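Local coordinates for protein methyltransferase (Streptococcus pyogenes, PDB 2ESR) that probably transfers a methyl group from S-adenosylmethionine to a guanine of 16S ribosomal RNA, as RsmD-type members of its family do, at residues V58-N63 with L86-E91; V135-K140 with G160-T165; T114-I119 with K146-L151; P28-G33 with V50-S55; R92-L97 with K125-E130. All coordinates share one frame; numbering follows the deposited sequence.

How the interactions relate
From the N terminus, interaction 4 closes the first loop, joining the run into strand 34-38 to the turn after helix 44-51. Interaction 1 follows directly in sequence and pairs the end of strand 56-60 with that of strand 83-86. Interaction 5 then ties the end of helix 90-96 to the turn after helix 111-124; it touches interaction 1, with which it shares helix 90-96. Interaction 3 crosses interaction 5, setting helix 111-124 against a hairpin beyond strand 132-139. Interaction 2 crosses interaction 3 and joins strands 132-139 and 162-169. No contact is nested within another; interactions 1, 2 and 3 reach one mixed sheet, while 4 and 5 join the connections around it.

Interaction 1 of 5, residues V58-N63 with L86-E91; sequences VLVEKN and LKMEAE
Two backbone hydrogen bonds form the polar core of this contact. Leu86 N donates to Leu59 O at 2.7 Å, and Glu61 N donates to Leu86 O at 3.1 Å, both meeting the carbonyl almost along its axis. They bracket Val60, which is bridged to Leu86 in parallel register. Weaker CA-H...O contacts continue the seam, Lys87 CA lying 3.5 Å from Glu61 O.

Apolar contacts fill the face that Val60 and Leu86 share. Val60 CG1, anti to the backbone N (chi1 -175°), reaches Met88 CG at 4.0 Å; the Val58 and Leu86 side chains cross obliquely, CG1 against CD1. Branched and aliphatic residues suit this buried strand end, which Ala93 of helix 90-96 also covers.

Lys62 works through its hydrocarbon: bent at chi2, it lies over the Met88 backbone, with CG 3.4 Å from Glu89 OE2. Its NZ stays 5.4 Å from Glu89 OE1, so any attraction is probably long-range.

Glu61 turns away, its OE2 taking Asn63 N at 3.1 Å and its OE1 taking Gly41 N. Each carboxylate oxygen thus accepts one backbone N-H, which would hold the acidic group in place at the end of the second strand, where Rossmann-like methyltransferases commonly carry the acid that holds the cofactor ribose.

Interaction 2 of 5, residues V135-K140 with G160-T165; sequences VCETDK and GISKVT
The flat groups here are peptide units, not rings, and those of the two antiparallel strands meet through their N-H and C=O groups. Thr165 N approaches Cys136 O in the carbonyl plane at 2.8 Å, and Cys136 N returns a bond to Thr165 O at 2.7 Å. In the next hydrogen-bonded pair, Thr138 N binds Lys163 O nearly along the C=O axis, whereas Lys163 N sits 28° out of the Thr138 carbonyl plane, 2.9 Å from its O.

Cys136, Thr138, Lys163 and Thr165 share one face of the sheet. Thr138 and Lys163 lie side by side there, pointing the same way. Thr138 OG1, held between backbone N and carbonyl carbon (chi1 68°), donates to Asp139 O. It also accepts from water 1, which donates to Lys163 O and hydrogen-bonds Thr165 OG1. Thus a threonine hydroxyl on each strand shares one water. The Lys163 amine extends to Val142 O.

Glu137 and Val164 form a non-hydrogen-bonded pair on the other face, and Val135 CG1 packs on Val164 CG1 at 3.7 Å. Beyond the last firm pair, Lys140 NZ makes a weak bond to Gly160 O.

Helix 19-26 covers Val135, Glu137 and Val164, while Ile115 of helix 111-124 covers Cys136 and Thr138. Strand 101-106 pairs beyond strand 132-139, and strand 151-159 beyond strand 162-169.

Interaction 3 of 5, residues T114-I119 with K146-L151; sequences TIVATI and KEIATL
Ile119 and Ile148 cross at about a right angle, and this crossing carries most of the contact. In both, CG2 is anti to the backbone N and CG1 anti to the carbonyl carbon, and this shared chi1 setting turns the CG2 and CD1 methyls of each to the other. The CG2 methyls meet at 3.5 Å, and the CD1 atoms approach to 3.7 Å, so the pair touches at two points. Val116, one turn of helix earlier, comes in obliquely with its CG2 4.0 Å from Ile148 CD1. Leu151 also crosses Ile119 obliquely, bringing its CD1 3.9 Å from Ile119 CG2.

Ile148 and Leu151 both point toward the helix because a type II' turn brings the chain back between them. Leu151 N donates to Ile148 O at 2.8 Å and Ile148 N to Leu151 O at 3.0 Å. Ala149 takes the positive phi (55°) of that turn, and its N has a weak bond to Glu120 OE1 of the helix.

Val134 of strand 132-139 touches both Ile119 and Leu151, continuing the apolar layer. No hydrogen bond joins the two segments themselves. Ile148 and Leu151 pair their N and O with each other, so across the two segments the contact rests on aliphatic packing.

Interaction 4 of 5, residues P28-G33 with V50-S55; sequences PYFNGG and VSRGMS
Backbone hydrogen bonds link the two chains, whose end-to-end directions (28-33 and 52-55) differ by 3°. Phe30 N donates to Arg52 O at 2.8 Å from above the carbonyl plane. Gly32 N makes a weak, bent bond to Gly53 O, and Ser55 N binds Gly33 O at 2.9 Å on a lone pair.

Side-chain hydrogen bonds close the two ends. Arg52, extended from CG to NE, brings NH1 to Pro28 O at 3.0 Å; the oxygen lies almost in the guanidinium plane and offers a lone pair. NE of the same group forms a salt bridge with Glu48, so the guanidinium is gripped from two sites. At the far end Gly33 N donates to Ser55 OG at 2.9 Å, and that serine thus both receives and gives a bond to Gly33.

Apolar and aromatic contacts lie between. Selenomethionine Met54, bent at chi2 and chi3, sets SE 4.3 Å from the centroid of the Phe30 ring, an oblique Met-aromatic contact. Phe30 CD2 also packs on Arg52 CB at 3.8 Å.

Glycines suit the close backbone approach. Gly53 ends helix 44-51 in a Schellman motif with positive phi (133°), and its CA lies 3.1 Å from Phe30 O; Gly32 and Gly33 also take positive phi.

The contact joins the turn after helix 44-51 to the loop entering strand 34-38. Phe23 of helix 19-26 touches Phe30 and Arg52, Leu103 of strand 101-106 touches Phe30 and Met54, and Asn81 of the second subunit packs on Ser55.

Interaction 5 of 5, residues R92-L97 with K125-E130; sequences RAIDCL and KNLLSE
Lys125 leaves its backbone with CB aimed at the end of helix 90-96, CG anti to the carbonyl carbon (chi1 -62°). CG rests 4.0 Å from Ile94 CG2, the apolar stage of its path. Successive bends at chi2, chi3 and chi4 then curl CD and CE round, so a long chain spans a short distance and brings NZ to the last turn of helix 90-96, beside Ile94 O and Asp95. There NZ makes two weak bonds, to Ile94 O at 3.4 Å and to Asp95 OD1 at 3.3 Å, the latter a salt bridge. Its shorter bond is to water 3, which accepts from NZ at 2.7 Å and donates to both Ile94 O and Leu97 O. The ammonium therefore meets, directly and through water, carbonyls at the C-terminal end of a helix, a place where its positive charge is probably favoured.

Beside this polar group Leu127 packs with both branches. CD1 reaches Ile94 CG2 at 3.7 Å, and CD2 reaches Leu97 CB at 4.0 Å. Ile94 also leans on Thr118, Ala121 and Leu122, joining the two helices.

The Lys125-Leu127 corner is a Schellman motif ending helix 111-124: Asn126 takes the positive phi (47°) that asparagine tolerates well, Leu127 N binds Leu122 O, and Asn126 N binds Ala123 O. Leu127 packing back on Leu122 is the hydrophobic contact characteristic of that helix ending.

Interaction 1 of 5, residues V58-N63 with L86-E91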
# COMPACT_ATOMS: atom_id res chain seq x y z
N VAL A 58 -5.49 -1.23 1.71
CA VAL A 58 -4.30 -1.93 2.15
C VAL A 58 -4.87 -3.16 2.81
O VAL A 58 -5.73 -3.05 3.69
CB VAL A 58 -3.47 -1.13 3.19
CG1 VAL A 58 -2.37 -2.03 3.77
CG2 VAL A 58 -2.85 0.09 2.55
N LEU A 59 -4.44 -4.33 2.37
CA LEU A 59 -4.91 -5.58 2.95
C LEU A 59 -3.75 -6.28 3.64
O LEU A 59 -2.65 -6.33 3.09
CB LEU A 59 -5.49 -6.50 1.87
CG LEU A 59 -6.79 -6.08 1.17
CD1 LEU A 59 -6.53 -4.89 0.24
CD2 LEU A 59 -7.33 -7.26 0.38
N VAL A 60 -3.99 -6.81 4.83
CA VAL A 60 -2.95 -7.53 5.55
C VAL A 60 -3.48 -8.93 5.84
O VAL A 60 -4.53 -9.09 6.45
CB VAL A 60 -2.60 -6.87 6.90
CG1 VAL A 60 -1.43 -7.61 7.55
CG2 VAL A 60 -2.25 -5.40 6.69
N GLU A 61 -2.75 -9.94 5.37
CA GLU A 61 -3.15 -11.32 5.57
C GLU A 61 -1.89 -12.17 5.60
O GLU A 61 -1.10 -12.15 4.66
CB GLU A 61 -4.08 -11.78 4.43
CG GLU A 61 -4.47 -13.25 4.49
CD GLU A 61 -5.12 -13.62 5.81
OE1 GLU A 61 -6.16 -13.01 6.16
OE2 GLU A 61 -4.59 -14.53 6.50
N LYS A 62 -1.71 -12.91 6.69
CA LYS A 62 -0.53 -13.75 6.87
C LYS A 62 -0.58 -15.14 6.22
O LYS A 62 0.47 -15.69 5.86
CB LYS A 62 -0.24 -13.92 8.37
CG LYS A 62 1.07 -13.30 8.81
CD LYS A 62 2.25 -13.84 8.00
CE LYS A 62 3.56 -13.20 8.43
NZ LYS A 62 4.68 -13.61 7.54
N ASN A 63 -1.77 -15.70 6.06
CA ASN A 63 -1.93 -17.02 5.46
C ASN A 63 -1.59 -17.02 3.97
O ASN A 63 -2.07 -16.17 3.21
CB ASN A 63 -3.35 -17.54 5.68
CG ASN A 63 -3.58 -18.91 5.08
OD1 ASN A 63 -3.60 -19.07 3.86
ND2 ASN A 63 -3.75 -19.91 5.94
N LEU A 86 -0.16 -6.86 2.08
CA LEU A 86 1.00 -7.07 2.93
C LEU A 86 0.88 -8.44 3.58
O LEU A 86 -0.15 -8.77 4.17
CB LEU A 86 1.07 -5.99 4.02
CG LEU A 86 1.28 -4.55 3.55
CD1 LEU A 86 1.21 -3.61 4.75
CD2 LEU A 86 2.62 -4.43 2.86
N LYS A 87 1.94 -9.23 3.45
CA LYS A 87 1.98 -10.56 4.03
C LYS A 87 2.73 -10.42 5.35
O LYS A 87 3.95 -10.56 5.39
CB LYS A 87 2.70 -11.54 3.10
CG LYS A 87 2.67 -12.98 3.57
CD LYS A 87 2.89 -13.96 2.42
CE LYS A 87 4.21 -13.71 1.70
NZ LYS A 87 4.38 -14.62 0.53
N MSE A 88 1.99 -10.13 6.41
CA MSE A 88 2.61 -9.96 7.71
C MSE A 88 1.58 -10.01 8.84
O MSE A 88 0.37 -10.03 8.58
CB MSE A 88 3.39 -8.63 7.75
CG MSE A 88 2.55 -7.38 7.55
SE MSE A 88 3.61 -5.79 7.10
CE MSE A 88 4.63 -5.63 8.74
N GLU A 89 2.06 -10.04 10.07
CA GLU A 89 1.19 -10.07 11.24
C GLU A 89 0.52 -8.70 11.37
O GLU A 89 1.15 -7.68 11.12
CB GLU A 89 1.99 -10.36 12.51
CG GLU A 89 2.81 -11.64 12.48
CD GLU A 89 1.96 -12.89 12.38
OE1 GLU A 89 2.52 -14.00 12.48
OE2 GLU A 89 0.73 -12.76 12.19
N ALA A 90 -0.75 -8.69 11.75
CA ALA A 90 -1.49 -7.44 11.90
C ALA A 90 -0.76 -6.47 12.83
O ALA A 90 -0.69 -5.27 12.56
CB ALA A 90 -2.88 -7.72 12.43
N GLU A 91 -0.22 -7.00 13.92
CA GLU A 91 0.51 -6.20 14.90
C GLU A 91 1.72 -5.52 14.27
O GLU A 91 1.96 -4.33 14.49
CB GLU A 91 0.94 -7.09 16.07
CG GLU A 91 -0.20 -7.49 16.98
CD GLU A 91 0.08 -8.75 17.78
OE1 GLU A 91 1.19 -8.87 18.34
OE2 GLU A 91 -0.82 -9.62 17.85

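Interaction 2 of 5, residues V135-K140 with G160-T165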
# COMPACT_ATOMS: atom_id res chain seq x y z
N VAL A 135 -15.31 -1.43 11.07
CA VAL A 135 -16.32 -2.47 10.90
C VAL A 135 -15.82 -3.83 11.31
O VAL A 135 -14.86 -4.36 10.74
CB VAL A 135 -16.77 -2.53 9.42
CG1 VAL A 135 -17.85 -3.57 9.25
CG2 VAL A 135 -17.27 -1.16 8.98
N CYS A 136 -16.49 -4.41 12.30
CA CYS A 136 -16.12 -5.70 12.83
C CYS A 136 -17.17 -6.76 12.51
O CYS A 136 -18.34 -6.57 12.81
CB CYS A 136 -15.97 -5.62 14.34
SG CYS A 136 -14.88 -4.30 14.91
N GLU A 137 -16.74 -7.85 11.89
CA GLU A 137 -17.67 -8.94 11.59
C GLU A 137 -17.23 -10.09 12.48
O GLU A 137 -16.06 -10.48 12.46
CB GLU A 137 -17.59 -9.33 10.11
CG GLU A 137 -18.53 -10.48 9.74
CD GLU A 137 -18.63 -10.70 8.25
OE1 GLU A 137 -17.59 -10.61 7.56
OE2 GLU A 137 -19.76 -10.98 7.76
N THR A 138 -18.16 -10.62 13.26
CA THR A 138 -17.85 -11.71 14.19
C THR A 138 -19.02 -12.68 14.28
O THR A 138 -20.04 -12.50 13.62
CB THR A 138 -17.64 -11.17 15.61
OG1 THR A 138 -18.89 -10.68 16.11
CG2 THR A 138 -16.64 -10.02 15.60
N ASP A 139 -18.87 -13.72 15.09
CA ASP A 139 -19.96 -14.66 15.28
C ASP A 139 -21.03 -13.87 16.02
O ASP A 139 -20.72 -12.88 16.69
CB ASP A 139 -19.53 -15.87 16.12
CG ASP A 139 -18.56 -16.78 15.38
OD1 ASP A 139 -18.50 -16.72 14.13
OD2 ASP A 139 -17.88 -17.58 16.05
N LYS A 140 -22.29 -14.28 15.90
CA LYS A 140 -23.39 -13.58 16.54
C LYS A 140 -23.28 -13.52 18.06
O LYS A 140 -23.70 -12.55 18.68
CB LYS A 140 -24.72 -14.24 16.17
CG LYS A 140 -24.82 -15.69 16.63
CD LYS A 140 -26.22 -16.26 16.45
CE LYS A 140 -26.65 -16.29 15.00
NZ LYS A 140 -27.97 -16.96 14.85
N GLY A 160 -28.29 -13.94 10.17
CA GLY A 160 -27.74 -15.22 9.81
C GLY A 160 -26.95 -15.70 11.01
O GLY A 160 -27.46 -15.69 12.13
N ILE A 161 -25.70 -16.08 10.79
CA ILE A 161 -24.87 -16.55 11.89
C ILE A 161 -23.72 -15.58 12.12
O ILE A 161 -22.61 -15.99 12.48
CB ILE A 161 -24.30 -17.95 11.60
CG1 ILE A 161 -23.45 -17.92 10.33
CG2 ILE A 161 -25.44 -18.95 11.46
CD1 ILE A 161 -22.75 -19.23 10.04
N SER A 162 -23.98 -14.30 11.91
CA SER A 162 -22.94 -13.31 12.10
C SER A 162 -23.46 -12.01 12.69
O SER A 162 -24.67 -11.75 12.72
CB SER A 162 -22.24 -13.01 10.77
OG SER A 162 -23.12 -12.34 9.89
N LYS A 163 -22.54 -11.19 13.16
CA LYS A 163 -22.89 -9.91 13.72
C LYS A 163 -21.88 -8.90 13.23
O LYS A 163 -20.67 -9.18 13.20
CB LYS A 163 -22.88 -9.95 15.25
CG LYS A 163 -23.26 -8.62 15.87
CD LYS A 163 -23.50 -8.72 17.37
CE LYS A 163 -22.22 -8.96 18.14
NZ LYS A 163 -22.49 -8.95 19.61
N VAL A 164 -22.37 -7.73 12.81
CA VAL A 164 -21.50 -6.67 12.35
C VAL A 164 -21.62 -5.53 13.35
O VAL A 164 -22.72 -5.08 13.67
CB VAL A 164 -21.90 -6.15 10.95
CG1 VAL A 164 -21.08 -4.91 10.60
CG2 VAL A 164 -21.67 -7.24 9.91
N THR A 165 -20.48 -5.08 13.84
CA THR A 165 -20.43 -3.99 14.80
C THR A 165 -19.56 -2.90 14.19
O THR A 165 -18.45 -3.18 13.72
CB THR A 165 -19.80 -4.44 16.13
OG1 THR A 165 -20.53 -5.56 16.66
CG2 THR A 165 -19.81 -3.31 17.15
O HOH W 1 -19.49 -7.92 15.51
O HOH W 2 -21.75 -17.29 14.41

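Interaction 3 of 5, residues T114-I119 with K146-L151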
# COMPACT_ATOMS: atom_id res chain seq x y z
N THR A 114 -8.84 -9.77 20.13
CA THR A 114 -8.07 -9.12 19.08
C THR A 114 -8.69 -7.82 18.58
O THR A 114 -7.97 -6.88 18.23
CB THR A 114 -7.87 -10.07 17.90
OG1 THR A 114 -7.29 -11.29 18.38
CG2 THR A 114 -6.93 -9.45 16.88
N ILE A 115 -10.01 -7.76 18.53
CA ILE A 115 -10.65 -6.53 18.07
C ILE A 115 -10.30 -5.39 19.02
O ILE A 115 -9.91 -4.31 18.59
CB ILE A 115 -12.17 -6.71 17.98
CG1 ILE A 115 -12.49 -7.56 16.75
CG2 ILE A 115 -12.87 -5.36 17.92
CD1 ILE A 115 -13.96 -7.88 16.59
N VAL A 116 -10.40 -5.64 20.32
CA VAL A 116 -10.07 -4.59 21.29
C VAL A 116 -8.60 -4.18 21.19
O VAL A 116 -8.27 -3.00 21.11
CB VAL A 116 -10.39 -5.07 22.73
CG1 VAL A 116 -9.92 -4.03 23.74
CG2 VAL A 116 -11.89 -5.28 22.87
N ALA A 117 -7.70 -5.16 21.19
CA ALA A 117 -6.28 -4.86 21.12
C ALA A 117 -5.93 -4.12 19.83
O ALA A 117 -5.13 -3.19 19.84
CB ALA A 117 -5.47 -6.15 21.21
N THR A 118 -6.54 -4.53 18.72
CA THR A 118 -6.24 -3.90 17.44
C THR A 118 -6.73 -2.46 17.35
O THR A 118 -6.01 -1.59 16.87
CB THR A 118 -6.80 -4.73 16.26
OG1 THR A 118 -6.22 -6.04 16.31
CG2 THR A 118 -6.46 -4.09 14.92
N ILE A 119 -7.95 -2.21 17.82
CA ILE A 119 -8.49 -0.85 17.77
C ILE A 119 -7.67 0.05 18.70
O ILE A 119 -7.39 1.21 18.38
CB ILE A 119 -9.98 -0.83 18.15
CG1 ILE A 119 -10.77 -1.57 17.06
CG2 ILE A 119 -10.48 0.60 18.28
CD1 ILE A 119 -12.25 -1.69 17.31
N LYS A 146 -18.93 -1.50 24.47
CA LYS A 146 -19.51 -0.30 23.89
C LYS A 146 -18.46 0.73 23.52
O LYS A 146 -18.64 1.50 22.58
CB LYS A 146 -20.53 0.32 24.84
CG LYS A 146 -21.86 -0.41 24.85
CD LYS A 146 -22.94 0.42 25.53
CE LYS A 146 -24.30 -0.24 25.43
NZ LYS A 146 -25.36 0.56 26.10
N GLU A 147 -17.36 0.74 24.26
CA GLU A 147 -16.28 1.68 23.98
C GLU A 147 -14.91 1.02 23.96
O GLU A 147 -14.62 0.13 24.75
CB GLU A 147 -16.27 2.81 25.02
CG GLU A 147 -17.43 3.79 24.90
CD GLU A 147 -17.42 4.85 25.99
OE1 GLU A 147 -18.28 5.74 25.95
OE2 GLU A 147 -16.55 4.78 26.89
N ILE A 148 -14.08 1.47 23.03
CA ILE A 148 -12.72 0.98 22.88
C ILE A 148 -11.90 2.22 22.55
O ILE A 148 -12.14 2.86 21.53
CB ILE A 148 -12.57 -0.01 21.72
CG1 ILE A 148 -13.45 -1.24 21.96
CG2 ILE A 148 -11.11 -0.42 21.57
CD1 ILE A 148 -13.49 -2.21 20.78
N ALA A 149 -10.95 2.56 23.42
CA ALA A 149 -10.14 3.75 23.20
C ALA A 149 -11.09 4.94 23.04
O ALA A 149 -11.99 5.13 23.85
CB ALA A 149 -9.28 3.58 21.95
N THR A 150 -10.90 5.72 21.98
CA THR A 150 -11.76 6.88 21.75
C THR A 150 -12.98 6.55 20.90
O THR A 150 -13.77 7.43 20.56
CB THR A 150 -10.98 7.99 21.03
OG1 THR A 150 -10.56 7.52 19.74
CG2 THR A 150 -9.75 8.38 21.84
N LEU A 151 -13.16 5.27 20.58
CA LEU A 151 -14.29 4.88 19.75
C LEU A 151 -15.46 4.28 20.51
O LEU A 151 -15.32 3.81 21.65
CB LEU A 151 -13.83 3.89 18.68
CG LEU A 151 -12.81 4.40 17.66
CD1 LEU A 151 -11.42 4.41 18.27
CD2 LEU A 151 -12.84 3.49 16.43

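Interaction 4 of 5, residues P28-G33 with V50-S55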
# COMPACT_ATOMS: atom_id res chain seq x y z
N PRO A 28 -24.37 3.05 1.07
CA PRO A 28 -23.96 1.98 0.15
C PRO A 28 -22.91 2.39 -0.88
O PRO A 28 -22.44 1.57 -1.65
CB PRO A 28 -25.28 1.56 -0.49
CG PRO A 28 -26.00 2.85 -0.59
CD PRO A 28 -25.75 3.47 0.76
N TYR A 29 -22.57 3.68 -0.90
CA TYR A 29 -21.55 4.18 -1.81
C TYR A 29 -20.60 5.06 -1.00
O TYR A 29 -20.96 5.52 0.08
CB TYR A 29 -22.17 5.00 -2.95
CG TYR A 29 -22.99 6.18 -2.48
CD1 TYR A 29 -24.31 6.02 -2.08
CD2 TYR A 29 -22.42 7.45 -2.40
CE1 TYR A 29 -25.05 7.10 -1.59
CE2 TYR A 29 -23.15 8.54 -1.91
CZ TYR A 29 -24.47 8.35 -1.51
OH TYR A 29 -25.19 9.41 -1.02
N PHE A 30 -19.40 5.28 -1.53
CA PHE A 30 -18.41 6.11 -0.85
C PHE A 30 -17.83 7.09 -1.87
O PHE A 30 -17.80 6.79 -3.06
CB PHE A 30 -17.28 5.25 -0.29
CG PHE A 30 -17.74 4.10 0.55
CD1 PHE A 30 -18.13 4.29 1.87
CD2 PHE A 30 -17.78 2.82 0.02
CE1 PHE A 30 -18.54 3.22 2.66
CE2 PHE A 30 -18.19 1.74 0.79
CZ PHE A 30 -18.58 1.94 2.11
N ASN A 31 -17.36 8.24 -1.40
CA ASN A 31 -16.75 9.21 -2.30
C ASN A 31 -15.24 9.31 -2.09
O ASN A 31 -14.70 10.40 -1.90
CB ASN A 31 -17.39 10.59 -2.12
CG ASN A 31 -18.79 10.66 -2.70
OD1 ASN A 31 -19.76 10.25 -2.06
ND2 ASN A 31 -18.89 11.16 -3.92
N GLY A 32 -14.57 8.16 -2.14
CA GLY A 32 -13.13 8.14 -1.97
C GLY A 32 -12.68 7.90 -0.54
O GLY A 32 -13.48 8.00 0.39
N GLY A 33 -11.40 7.59 -0.37
CA GLY A 33 -10.86 7.34 0.96
C GLY A 33 -9.99 6.10 0.99
O GLY A 33 -9.94 5.35 0.00
N VAL A 50 -13.97 -0.78 -2.35
CA VAL A 50 -13.36 0.01 -3.41
C VAL A 50 -14.33 0.07 -4.59
O VAL A 50 -14.49 1.11 -5.24
CB VAL A 50 -12.01 -0.59 -3.86
CG1 VAL A 50 -11.51 0.10 -5.12
CG2 VAL A 50 -10.98 -0.43 -2.75
N SER A 51 -15.01 -1.04 -4.85
CA SER A 51 -15.97 -1.10 -5.95
C SER A 51 -17.09 -0.08 -5.71
O SER A 51 -17.65 0.47 -6.66
CB SER A 51 -16.57 -2.50 -6.06
OG SER A 51 -17.47 -2.59 -7.15
N ARG A 52 -17.40 0.17 -4.44
CA ARG A 52 -18.46 1.10 -4.08
C ARG A 52 -18.02 2.55 -3.93
O ARG A 52 -18.84 3.40 -3.59
CB ARG A 52 -19.14 0.62 -2.80
CG ARG A 52 -20.00 -0.63 -3.00
CD ARG A 52 -20.51 -1.22 -1.69
NE ARG A 52 -21.34 -2.40 -1.91
CZ ARG A 52 -22.67 -2.38 -1.96
NH1 ARG A 52 -23.33 -1.24 -1.80
NH2 ARG A 52 -23.35 -3.51 -2.16
N GLY A 53 -16.75 2.83 -4.17
CA GLY A 53 -16.31 4.22 -4.06
C GLY A 53 -15.04 4.54 -3.30
O GLY A 53 -14.52 5.65 -3.42
N MSE A 54 -14.55 3.61 -2.48
CA MSE A 54 -13.32 3.89 -1.75
C MSE A 54 -12.21 3.94 -2.79
O MSE A 54 -12.26 3.25 -3.81
CB MSE A 54 -13.06 2.80 -0.71
CG MSE A 54 -14.07 2.82 0.45
SE MSE A 54 -14.09 4.52 1.41
CE MSE A 54 -12.39 4.38 2.20
N SER A 55 -11.21 4.77 -2.53
CA SER A 55 -10.11 4.97 -3.48
C SER A 55 -9.06 3.87 -3.54
O SER A 55 -8.66 3.45 -4.63
CB SER A 55 -9.42 6.29 -3.17
OG SER A 55 -10.37 7.33 -3.11

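Interaction 5 of 5, residues R92-L97 with K125-E130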
# COMPACT_ATOMS: atom_id res chain seq x y z
N ARG A 92 2.48 -6.28 13.49
CA ARG A 92 3.66 -5.75 12.82
C ARG A 92 3.21 -4.71 11.80
O ARG A 92 3.80 -3.64 11.69
CB ARG A 92 4.40 -6.87 12.09
CG ARG A 92 5.04 -7.91 12.99
CD ARG A 92 5.10 -9.26 12.28
NE ARG A 92 5.60 -9.17 10.90
CZ ARG A 92 5.49 -10.13 10.00
NH1 ARG A 92 4.90 -11.27 10.31
NH2 ARG A 92 5.99 -9.97 8.79
N ALA A 93 2.16 -5.04 11.05
CA ALA A 93 1.63 -4.15 10.03
C ALA A 93 1.28 -2.78 10.61
O ALA A 93 1.70 -1.76 10.07
CB ALA A 93 0.39 -4.77 9.37
N ILE A 94 0.52 -2.76 11.70
CA ILE A 94 0.13 -1.50 12.32
C ILE A 94 1.31 -0.58 12.62
O ILE A 94 1.20 0.64 12.53
CB ILE A 94 -0.70 -1.76 13.60
CG1 ILE A 94 -2.03 -2.42 13.22
CG2 ILE A 94 -0.96 -0.46 14.35
CD1 ILE A 94 -2.88 -2.85 14.40
N ASP A 95 2.45 -1.17 12.97
CA ASP A 95 3.64 -0.37 13.28
C ASP A 95 4.31 0.21 12.04
O ASP A 95 5.14 1.12 12.14
CB ASP A 95 4.66 -1.22 14.05
CG ASP A 95 4.21 -1.50 15.48
OD1 ASP A 95 3.98 -0.52 16.22
OD2 ASP A 95 4.10 -2.69 15.85
N CYS A 96 3.96 -0.31 10.86
CA CYS A 96 4.56 0.16 9.62
C CYS A 96 3.65 1.06 8.79
O CYS A 96 4.11 1.73 7.86
CB CYS A 96 4.99 -1.05 8.78
SG CYS A 96 6.18 -2.12 9.63
N LEU A 97 2.36 1.08 9.13
CA LEU A 97 1.39 1.91 8.42
C LEU A 97 1.57 3.39 8.76
O LEU A 97 2.03 3.72 9.86
CB LEU A 97 -0.03 1.47 8.77
CG LEU A 97 -0.36 0.01 8.48
CD1 LEU A 97 -1.75 -0.32 9.02
CD2 LEU A 97 -0.28 -0.24 6.99
N LYS A 125 -1.60 4.72 17.44
CA LYS A 125 -0.71 5.07 16.34
C LYS A 125 -1.31 6.14 15.43
O LYS A 125 -0.77 6.41 14.35
CB LYS A 125 -0.39 3.82 15.52
CG LYS A 125 0.34 2.73 16.32
CD LYS A 125 1.69 3.23 16.83
CE LYS A 125 2.64 3.55 15.69
NZ LYS A 125 2.98 2.33 14.90
N ASN A 126 -2.41 6.73 15.87
CA ASN A 126 -3.11 7.77 15.12
C ASN A 126 -3.30 7.41 13.65
O ASN A 126 -3.04 8.22 12.76
CB ASN A 126 -2.36 9.10 15.23
CG ASN A 126 -2.04 9.45 16.66
OD1 ASN A 126 -0.95 9.13 17.16
ND2 ASN A 126 -2.98 10.09 17.34
N LEU A 127 -3.76 6.19 13.41
CA LEU A 127 -3.98 5.70 12.07
C LEU A 127 -5.43 5.78 11.61
O LEU A 127 -5.77 5.34 10.51
CB LEU A 127 -3.51 4.24 11.97
CG LEU A 127 -2.01 4.02 12.16
CD1 LEU A 127 -1.72 2.53 12.31
CD2 LEU A 127 -1.27 4.59 10.97
N LEU A 128 -6.30 6.33 12.46
CA LEU A 128 -7.72 6.43 12.14
C LEU A 128 -8.16 7.86 11.81
O LEU A 128 -7.87 8.79 12.55
CB LEU A 128 -8.56 5.92 13.31
CG LEU A 128 -8.26 4.50 13.80
CD1 LEU A 128 -9.14 4.19 14.99
CD2 LEU A 128 -8.49 3.50 12.67
N SER A 129 -8.87 8.02 10.70
CA SER A 129 -9.34 9.35 10.33
C SER A 129 -10.39 9.79 11.35
O SER A 129 -10.92 8.97 12.10
CB SER A 129 -9.98 9.33 8.94
OG SER A 129 -11.27 8.72 8.99
N GLU A 130 -10.66 11.09 11.39
CA GLU A 130 -11.66 11.62 12.31
C GLU A 130 -13.00 10.91 12.10
O GLU A 130 -13.67 10.51 13.05
CB GLU A 130 -11.84 13.12 12.05
CG GLU A 130 -10.65 13.98 12.42
CD GLU A 130 -10.51 14.17 13.92
OE1 GLU A 130 -10.37 13.16 14.64
OE2 GLU A 130 -10.54 15.33 14.38
O HOH W 3 2.13 3.11 12.43